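Local coordinates for P91 (Metagenome, PDB 4ZI5), which hydrolyses phosphotriesters promiscuously and belongs to the dienelactone hydrolase family of alpha/beta hydrolases, at residues H33-V47 against A58-F70. Sequence-based numbering, arbitrary orientation.
Sequences HWDEGKSGPRPGVVV and AKERARRLADLGF
The His33 ring lies against one side of helix 58-67, with the Ala62 methyl over one face, 3.8 Å from CB to the ring centroid in a CH-pi contact. The backbone N of Arg63 lies over that same face, and Glu31 takes the hydrogen bond of His33 NE2. One turn on, the Ala66 methyl is a small bump that lets the end of strand 26-34 come close, CB resting 3.8 Å from Trp34 CA. Along strand 42-47, Val47 and Leu65 meet tip to tip, CG2 to CD1 at 3.6 Å. Leu65 CD1 also touches Val45 CG1, at 3.8 Å, so one methyl fills the notch between two valines; Ile128 of the neighbouring strand 125-130 touches both Val45 and Leu65. Strand 42-48, helix 56-67 and strand 71-74 form a beta-alpha-beta crossover of the alpha/beta-hydrolase sheet, and the segments 42-47 and 58-67 run almost antiparallel, at 167°. A Schellman motif at Gly69 ends the helix and turns its carbonyl to the loop, where Lys38, extended with CG anti to the backbone N (chi1 -177°), brings NZ onto a lone pair of Gly69 O at 2.7 Å. Beyond it, Pro43 CB abuts the edge of the Phe70 ring, 3.7 Å from CD1. Arg42 folds back into the loop's hollow: NE and NH2 both grip Gly40 O, while NH1 meets Asp35 O at 2.9 Å and a water shared with Asp35 N and Phe70 O. A leucine in place of Arg42 has no guanidinium to grip Gly40 O and Asp35 O, and the loop would probably be freer to shift.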
ATOM      1  N   HIS A  33      -3.207 -22.647  14.289  1.00 13.69           N
ATOM      2  CA  HIS A  33      -2.676 -21.775  15.329  1.00 14.43           C
ATOM      3  C   HIS A  33      -3.751 -20.893  15.915  1.00 14.36           C
ATOM      4  O   HIS A  33      -4.522 -20.253  15.185  1.00 13.85           O
ATOM      5  CB  HIS A  33      -1.578 -20.897  14.751  1.00 15.25           C
ATOM      6  CG  HIS A  33      -0.384 -21.660  14.286  1.00 15.49           C
ATOM      7  ND1 HIS A  33       0.856 -21.502  14.854  1.00 16.24           N
ATOM      8  CD2 HIS A  33      -0.239 -22.590  13.309  1.00 15.41           C
ATOM      9  CE1 HIS A  33       1.714 -22.313  14.260  1.00 15.92           C
ATOM     10  NE2 HIS A  33       1.082 -22.974  13.313  1.00 15.99           N
ATOM     11  N   TRP A  34      -3.795 -20.838  17.242  1.00 15.00           N
ATOM     12  CA  TRP A  34      -4.743 -19.970  17.931  1.00 15.72           C
ATOM     13  C   TRP A  34      -4.213 -19.579  19.325  1.00 16.67           C
ATOM     14  O   TRP A  34      -3.283 -20.218  19.865  1.00 16.18           O
ATOM     15  CB  TRP A  34      -6.142 -20.641  17.999  1.00 15.53           C
ATOM     16  CG  TRP A  34      -6.291 -21.619  19.120  1.00 15.73           C
ATOM     17  CD1 TRP A  34      -7.020 -21.441  20.283  1.00 15.82           C
ATOM     18  CD2 TRP A  34      -5.681 -22.920  19.225  1.00 15.12           C
ATOM     19  NE1 TRP A  34      -6.880 -22.545  21.092  1.00 16.29           N
ATOM     20  CE2 TRP A  34      -6.081 -23.470  20.461  1.00 14.93           C
ATOM     21  CE3 TRP A  34      -4.833 -23.665  18.401  1.00 14.67           C
ATOM     22  CZ2 TRP A  34      -5.652 -24.733  20.897  1.00 14.80           C
ATOM     23  CZ3 TRP A  34      -4.397 -24.928  18.844  1.00 14.79           C
ATOM     24  CH2 TRP A  34      -4.802 -25.436  20.075  1.00 14.28           C
ATOM     25  N   ASP A  35      -4.784 -18.501  19.864  1.00 16.41           N
ATOM     26  CA  ASP A  35      -4.502 -18.070  21.236  1.00 18.93           C
ATOM     27  C   ASP A  35      -5.509 -18.729  22.177  1.00 20.42           C
ATOM     28  O   ASP A  35      -6.694 -18.388  22.152  1.00 18.97           O
ATOM     29  CB  ASP A  35      -4.623 -16.539  21.310  1.00 20.08           C
ATOM     30  CG  ASP A  35      -4.220 -15.955  22.664  1.00 21.65           C
ATOM     31  OD1 ASP A  35      -3.896 -16.682  23.633  1.00 23.56           O
ATOM     32  OD2 ASP A  35      -4.170 -14.721  22.728  1.00 21.86           O
ATOM     33  N   GLU A  36      -5.037 -19.657  23.020  1.00 21.80           N
ATOM     34  CA  GLU A  36      -5.887 -20.276  24.068  1.00 24.02           C
ATOM     35  C   GLU A  36      -6.353 -19.271  25.114  1.00 25.99           C
ATOM     36  O   GLU A  36      -7.369 -19.495  25.776  1.00 25.51           O
ATOM     37  CB  GLU A  36      -5.155 -21.403  24.810  1.00 24.66           C
ATOM     38  CG  GLU A  36      -4.763 -22.584  23.951  1.00 26.38           C
ATOM     39  CD  GLU A  36      -4.179 -23.747  24.759  1.00 29.39           C
ATOM     40  OE1 GLU A  36      -2.948 -23.873  24.854  1.00 31.49           O
ATOM     41  OE2 GLU A  36      -4.963 -24.550  25.290  1.00 35.46           O
ATOM     42  N   GLY A  37      -5.622 -18.165  25.258  1.00 26.52           N
ATOM     43  CA  GLY A  37      -6.018 -17.068  26.146  1.00 29.12           C
ATOM     44  C   GLY A  37      -7.268 -16.323  25.715  1.00 31.61           C
ATOM     45  O   GLY A  37      -7.906 -15.667  26.537  1.00 35.07           O
ATOM     46  N   LYS A  38      -7.619 -16.413  24.433  1.00 31.21           N
ATOM     47  CA  LYS A  38      -8.830 -15.823  23.898  1.00 31.94           C
ATOM     48  C   LYS A  38      -9.921 -16.881  23.773  1.00 31.59           C
ATOM     49  O   LYS A  38      -9.701 -17.963  23.235  1.00 29.41           O
ATOM     50  CB  LYS A  38      -8.520 -15.217  22.529  1.00 32.86           C
ATOM     51  CG  LYS A  38      -9.672 -14.490  21.863  1.00 34.79           C
ATOM     52  CD  LYS A  38      -9.134 -13.662  20.701  1.00 35.01           C
ATOM     53  CE  LYS A  38     -10.227 -12.953  19.923  1.00 35.85           C
ATOM     54  NZ  LYS A  38      -9.703 -12.447  18.622  1.00 35.07           N
ATOM     55  N   SER A  39     -11.118 -16.557  24.233  1.00 31.60           N
ATOM     56  CA  SER A  39     -12.220 -17.503  24.212  1.00 33.19           C
ATOM     57  C   SER A  39     -13.220 -17.165  23.103  1.00 31.24           C
ATOM     58  O   SER A  39     -13.463 -16.000  22.821  1.00 31.18           O
ATOM     59  CB  SER A  39     -12.894 -17.504  25.582  1.00 36.18           C
ATOM     60  OG  SER A  39     -13.523 -18.744  25.804  1.00 42.75           O
ATOM     61  N   GLY A  40     -13.779 -18.181  22.464  1.00 28.48           N
ATOM     62  CA  GLY A  40     -14.895 -17.998  21.538  1.00 29.64           C
ATOM     63  C   GLY A  40     -14.495 -17.837  20.074  1.00 29.44           C
ATOM     64  O   GLY A  40     -13.295 -17.774  19.751  1.00 28.85           O
ATOM     65  N   PRO A  41     -15.496 -17.764  19.179  1.00 28.22           N
ATOM     66  CA  PRO A  41     -15.205 -17.727  17.754  1.00 27.18           C
ATOM     67  C   PRO A  41     -14.469 -16.451  17.378  1.00 24.55           C
ATOM     68  O   PRO A  41     -14.596 -15.434  18.066  1.00 23.85           O
ATOM     69  CB  PRO A  41     -16.592 -17.789  17.097  1.00 29.65           C
ATOM     70  CG  PRO A  41     -17.509 -18.305  18.163  1.00 29.97           C
ATOM     71  CD  PRO A  41     -16.951 -17.712  19.419  1.00 30.09           C
ATOM     72  N   ARG A  42     -13.631 -16.535  16.356  1.00 20.94           N
ATOM     73  CA  ARG A  42     -12.825 -15.384  15.933  1.00 19.07           C
ATOM     74  C   ARG A  42     -12.559 -15.501  14.458  1.00 17.53           C
ATOM     75  O   ARG A  42     -12.698 -16.592  13.895  1.00 17.04           O
ATOM     76  CB  ARG A  42     -11.510 -15.325  16.720  1.00 19.04           C
ATOM     77  CG  ARG A  42     -10.525 -16.426  16.361  1.00 18.84           C
ATOM     78  CD  ARG A  42      -9.633 -16.845  17.517  1.00 18.43           C
ATOM     79  NE  ARG A  42     -10.381 -17.554  18.555  1.00 19.89           N
ATOM     80  CZ  ARG A  42      -9.867 -18.029  19.696  1.00 20.23           C
ATOM     81  NH1 ARG A  42      -8.589 -17.877  19.975  1.00 19.91           N
ATOM     82  NH2 ARG A  42     -10.664 -18.667  20.549  1.00 21.26           N
ATOM     83  N   PRO A  43     -12.159 -14.398  13.805  1.00 16.56           N
ATOM     84  CA  PRO A  43     -11.886 -14.565  12.390  1.00 15.17           C
ATOM     85  C   PRO A  43     -10.781 -15.591  12.092  1.00 14.66           C
ATOM     86  O   PRO A  43      -9.796 -15.685  12.833  1.00 13.94           O
ATOM     87  CB  PRO A  43     -11.482 -13.169  11.930  1.00 15.84           C
ATOM     88  CG  PRO A  43     -12.078 -12.246  12.942  1.00 17.50           C
ATOM     89  CD  PRO A  43     -12.023 -12.994  14.245  1.00 17.36           C
ATOM     90  N   GLY A  44     -10.982 -16.333  11.001  1.00 14.19           N
ATOM     91  CA  GLY A  44     -10.075 -17.390  10.548  1.00 13.40           C
ATOM     92  C   GLY A  44      -9.302 -16.993   9.295  1.00 13.00           C
ATOM     93  O   GLY A  44      -9.839 -16.304   8.414  1.00 12.43           O
ATOM     94  N   VAL A  45      -8.031 -17.394   9.227  1.00 12.57           N
ATOM     95  CA  VAL A  45      -7.186 -17.127   8.068  1.00 12.45           C
ATOM     96  C   VAL A  45      -6.498 -18.417   7.621  1.00 12.71           C
ATOM     97  O   VAL A  45      -5.838 -19.102   8.441  1.00 14.07           O
ATOM     98  CB  VAL A  45      -6.095 -16.067   8.362  1.00 11.96           C
ATOM     99  CG1 VAL A  45      -5.302 -15.718   7.098  1.00 11.89           C
ATOM    100  CG2 VAL A  45      -6.732 -14.786   8.916  1.00 12.35           C
ATOM    101  N   VAL A  46      -6.639 -18.750   6.345  0.50 12.37           N
ATOM    102  CA  VAL A  46      -5.839 -19.819   5.752  0.50 13.04           C
ATOM    103  C   VAL A  46      -4.534 -19.245   5.261  0.50 13.17           C
ATOM    104  O   VAL A  46      -4.540 -18.207   4.603  0.50 13.59           O
ATOM    105  CB  VAL A  46      -6.519 -20.452   4.519  0.50 13.21           C
ATOM    106  CG1 VAL A  46      -5.700 -21.644   4.043  0.50 13.24           C
ATOM    107  CG2 VAL A  46      -7.926 -20.897   4.851  0.50 13.01           C
ATOM    108  N   VAL A  47      -3.425 -19.919   5.561  1.00 12.72           N
ATOM    109  CA  VAL A  47      -2.105 -19.470   5.141  1.00 12.83           C
ATOM    110  C   VAL A  47      -1.616 -20.467   4.118  1.00 12.64           C
ATOM    111  O   VAL A  47      -1.366 -21.616   4.478  1.00 12.74           O
ATOM    112  CB  VAL A  47      -1.113 -19.396   6.300  1.00 13.08           C
ATOM    113  CG1 VAL A  47       0.268 -18.944   5.807  1.00 13.02           C
ATOM    114  CG2 VAL A  47      -1.646 -18.481   7.421  1.00 13.49           C
ATOM    115  N   ALA A  58       5.825 -20.722   6.785  1.00 13.43           N
ATOM    116  CA  ALA A  58       4.349 -20.602   6.751  1.00 14.07           C
ATOM    117  C   ALA A  58       3.771 -20.736   8.143  1.00 14.65           C
ATOM    118  O   ALA A  58       2.849 -20.013   8.526  1.00 13.76           O
ATOM    119  CB  ALA A  58       3.756 -21.624   5.812  1.00 14.72           C
ATOM    120  N   LYS A  59       4.332 -21.671   8.913  1.00 14.61           N
ATOM    121  CA  LYS A  59       3.879 -21.895  10.282  1.00 14.84           C
ATOM    122  C   LYS A  59       4.099 -20.666  11.172  1.00 14.46           C
ATOM    123  O   LYS A  59       3.266 -20.364  12.023  1.00 13.04           O
ATOM    124  CB  LYS A  59       4.562 -23.118  10.893  1.00 15.06           C
ATOM    125  CG  LYS A  59       4.217 -24.428  10.202  1.00 15.45           C
ATOM    126  CD  LYS A  59       5.106 -25.564  10.660  1.00 15.95           C
ATOM    127  CE  LYS A  59       4.658 -26.843   9.996  1.00 17.20           C
ATOM    128  NZ  LYS A  59       5.607 -27.941  10.298  1.00 17.78           N
ATOM    129  N   GLU A  60       5.220 -19.967  10.972  1.00 13.63           N
ATOM    130  CA  GLU A  60       5.491 -18.733  11.722  1.00 13.08           C
ATOM    131  C   GLU A  60       4.503 -17.633  11.404  1.00 12.92           C
ATOM    132  O   GLU A  60       4.103 -16.886  12.307  1.00 12.25           O
ATOM    133  CB  GLU A  60       6.942 -18.260  11.491  1.00 13.79           C
ATOM    134  CG  GLU A  60       7.327 -16.931  12.097  1.00 13.75           C
ATOM    135  CD  GLU A  60       7.172 -16.820  13.598  1.00 15.20           C
ATOM    136  OE1 GLU A  60       7.056 -17.819  14.331  1.00 14.70           O
ATOM    137  OE2 GLU A  60       7.153 -15.662  14.056  1.00 15.97           O
ATOM    138  N   ARG A  61       4.090 -17.532  10.141  1.00 12.15           N
ATOM    139  CA  ARG A  61       3.084 -16.544   9.771  1.00 12.74           C
ATOM    140  C   ARG A  61       1.729 -16.855  10.399  1.00 12.78           C
ATOM    141  O   ARG A  61       1.026 -15.940  10.887  1.00 12.91           O
ATOM    142  CB  ARG A  61       3.020 -16.383   8.232  1.00 12.51           C
ATOM    143  CG  ARG A  61       4.335 -15.990   7.557  1.00 13.25           C
ATOM    144  CD  ARG A  61       5.019 -14.826   8.269  1.00 14.49           C
ATOM    145  NE  ARG A  61       6.336 -14.363   7.829  1.00 16.08           N
ATOM    146  CZ  ARG A  61       7.508 -14.974   8.036  1.00 16.58           C
ATOM    147  NH1 ARG A  61       8.635 -14.357   7.669  1.00 16.42           N
ATOM    148  NH2 ARG A  61       7.566 -16.191   8.583  1.00 16.33           N
ATOM    149  N   ALA A  62       1.382 -18.137  10.461  1.00 12.28           N
ATOM    150  CA  ALA A  62       0.161 -18.556  11.156  1.00 12.57           C
ATOM    151  C   ALA A  62       0.248 -18.224  12.643  1.00 12.47           C
ATOM    152  O   ALA A  62      -0.707 -17.707  13.202  1.00 12.94           O
ATOM    153  CB  ALA A  62      -0.074 -20.045  10.982  1.00 12.65           C
ATOM    154  N   ARG A  63       1.423 -18.440  13.249  1.00 12.66           N
ATOM    155  CA  ARG A  63       1.629 -18.063  14.661  1.00 12.95           C
ATOM    156  C   ARG A  63       1.451 -16.567  14.869  1.00 12.98           C
ATOM    157  O   ARG A  63       0.766 -16.134  15.792  1.00 13.31           O
ATOM    158  CB  ARG A  63       3.004 -18.501  15.152  1.00 14.03           C
ATOM    159  CG  ARG A  63       3.185 -18.334  16.651  1.00 14.60           C
ATOM    160  CD  ARG A  63       4.651 -18.411  17.037  1.00 15.98           C
ATOM    161  NE  ARG A  63       5.365 -17.238  16.547  1.00 16.75           N
ATOM    162  CZ  ARG A  63       5.328 -16.015  17.081  1.00 18.54           C
ATOM    163  NH1 ARG A  63       4.628 -15.757  18.184  1.00 19.97           N
ATOM    164  NH2 ARG A  63       5.993 -15.025  16.492  1.00 18.88           N
ATOM    165  N   ARG A  64       2.042 -15.773  13.980  1.00 14.14           N
ATOM    166  CA  ARG A  64       1.904 -14.300  14.071  1.00 14.51           C
ATOM    167  C   ARG A  64       0.448 -13.849  13.938  1.00 14.77           C
ATOM    168  O   ARG A  64      -0.007 -12.957  14.645  1.00 17.84           O
ATOM    169  CB  ARG A  64       2.787 -13.606  13.017  1.00 14.68           C
ATOM    170  CG  ARG A  64       4.271 -13.786  13.268  1.00 15.83           C
ATOM    171  CD  ARG A  64       5.105 -13.124  12.182  1.00 16.28           C
ATOM    172  NE  ARG A  64       6.507 -13.506  12.297  1.00 16.88           N
ATOM    173  CZ  ARG A  64       7.481 -13.083  11.498  1.00 18.31           C
ATOM    174  NH1 ARG A  64       7.219 -12.229  10.502  1.00 19.46           N
ATOM    175  NH2 ARG A  64       8.723 -13.492  11.704  1.00 18.20           N
ATOM    176  N   LEU A  65      -0.294 -14.482  13.040  1.00 15.29           N
ATOM    177  CA  LEU A  65      -1.733 -14.247  12.939  1.00 14.35           C
ATOM    178  C   LEU A  65      -2.510 -14.601  14.225  1.00 15.16           C
ATOM    179  O   LEU A  65      -3.415 -13.862  14.636  1.00 14.65           O
ATOM    180  CB  LEU A  65      -2.304 -15.008  11.769  1.00 14.09           C
ATOM    181  CG  LEU A  65      -1.896 -14.470  10.396  1.00 14.37           C
ATOM    182  CD1 LEU A  65      -2.234 -15.470   9.313  1.00 14.08           C
ATOM    183  CD2 LEU A  65      -2.532 -13.116  10.099  1.00 14.96           C
ATOM    184  N   ALA A  66      -2.189 -15.727  14.845  1.00 15.50           N
ATOM    185  CA  ALA A  66      -2.809 -16.081  16.136  1.00 16.72           C
ATOM    186  C   ALA A  66      -2.538 -14.992  17.207  1.00 18.79           C
ATOM    187  O   ALA A  66      -3.423 -14.620  17.973  1.00 19.17           O
ATOM    188  CB  ALA A  66      -2.311 -17.428  16.612  1.00 17.18           C
ATOM    189  N   ASP A  67      -1.323 -14.462  17.208  1.00 19.51           N
ATOM    190  CA  ASP A  67      -0.938 -13.361  18.108  1.00 21.87           C
ATOM    191  C   ASP A  67      -1.699 -12.057  17.815  1.00 22.87           C
ATOM    192  O   ASP A  67      -1.882 -11.258  18.713  1.00 22.42           O
ATOM    193  CB  ASP A  67       0.583 -13.201  18.045  1.00 24.77           C
ATOM    194  CG  ASP A  67       1.112 -12.134  18.978  1.00 28.00           C
ATOM    195  OD1 ASP A  67       1.021 -12.308  20.210  1.00 31.40           O
ATOM    196  OD2 ASP A  67       1.616 -11.127  18.448  1.00 28.99           O
ATOM    197  N   LEU A  68      -2.187 -11.876  16.580  1.00 20.99           N
ATOM    198  CA  LEU A  68      -3.073 -10.747  16.227  1.00 22.20           C
ATOM    199  C   LEU A  68      -4.529 -10.978  16.534  1.00 21.47           C
ATOM    200  O   LEU A  68      -5.355 -10.113  16.222  1.00 22.33           O
ATOM    201  CB  LEU A  68      -2.914 -10.382  14.737  1.00 21.98           C
ATOM    202  CG  LEU A  68      -1.526  -9.886  14.360  1.00 23.60           C
ATOM    203  CD1 LEU A  68      -1.363  -9.862  12.859  1.00 25.04           C
ATOM    204  CD2 LEU A  68      -1.262  -8.495  14.948  1.00 24.59           C
ATOM    205  N   GLY A  69      -4.867 -12.135  17.121  1.00 19.68           N
ATOM    206  CA  GLY A  69      -6.234 -12.446  17.515  1.00 19.15           C
ATOM    207  C   GLY A  69      -7.014 -13.321  16.524  1.00 18.42           C
ATOM    208  O   GLY A  69      -8.209 -13.501  16.686  1.00 19.27           O
ATOM    209  N   PHE A  70      -6.349 -13.871  15.506  1.00 16.60           N
ATOM    210  CA  PHE A  70      -7.011 -14.717  14.520  1.00 15.99           C
ATOM    211  C   PHE A  70      -6.801 -16.205  14.830  1.00 15.69           C
ATOM    212  O   PHE A  70      -5.962 -16.584  15.637  1.00 16.32           O
ATOM    213  CB  PHE A  70      -6.495 -14.376  13.121  1.00 16.69           C
ATOM    214  CG  PHE A  70      -6.672 -12.921  12.774  1.00 16.84           C
ATOM    215  CD1 PHE A  70      -7.933 -12.391  12.661  1.00 18.71           C
ATOM    216  CD2 PHE A  70      -5.584 -12.088  12.659  1.00 18.10           C
ATOM    217  CE1 PHE A  70      -8.121 -11.024  12.388  1.00 19.25           C
ATOM    218  CE2 PHE A  70      -5.751 -10.749  12.375  1.00 18.62           C
ATOM    219  CZ  PHE A  70      -7.018 -10.213  12.258  1.00 18.45           C
TER
HETATM  220  O   HOH W   1      -6.433 -16.589  18.401  1.00 20.08           O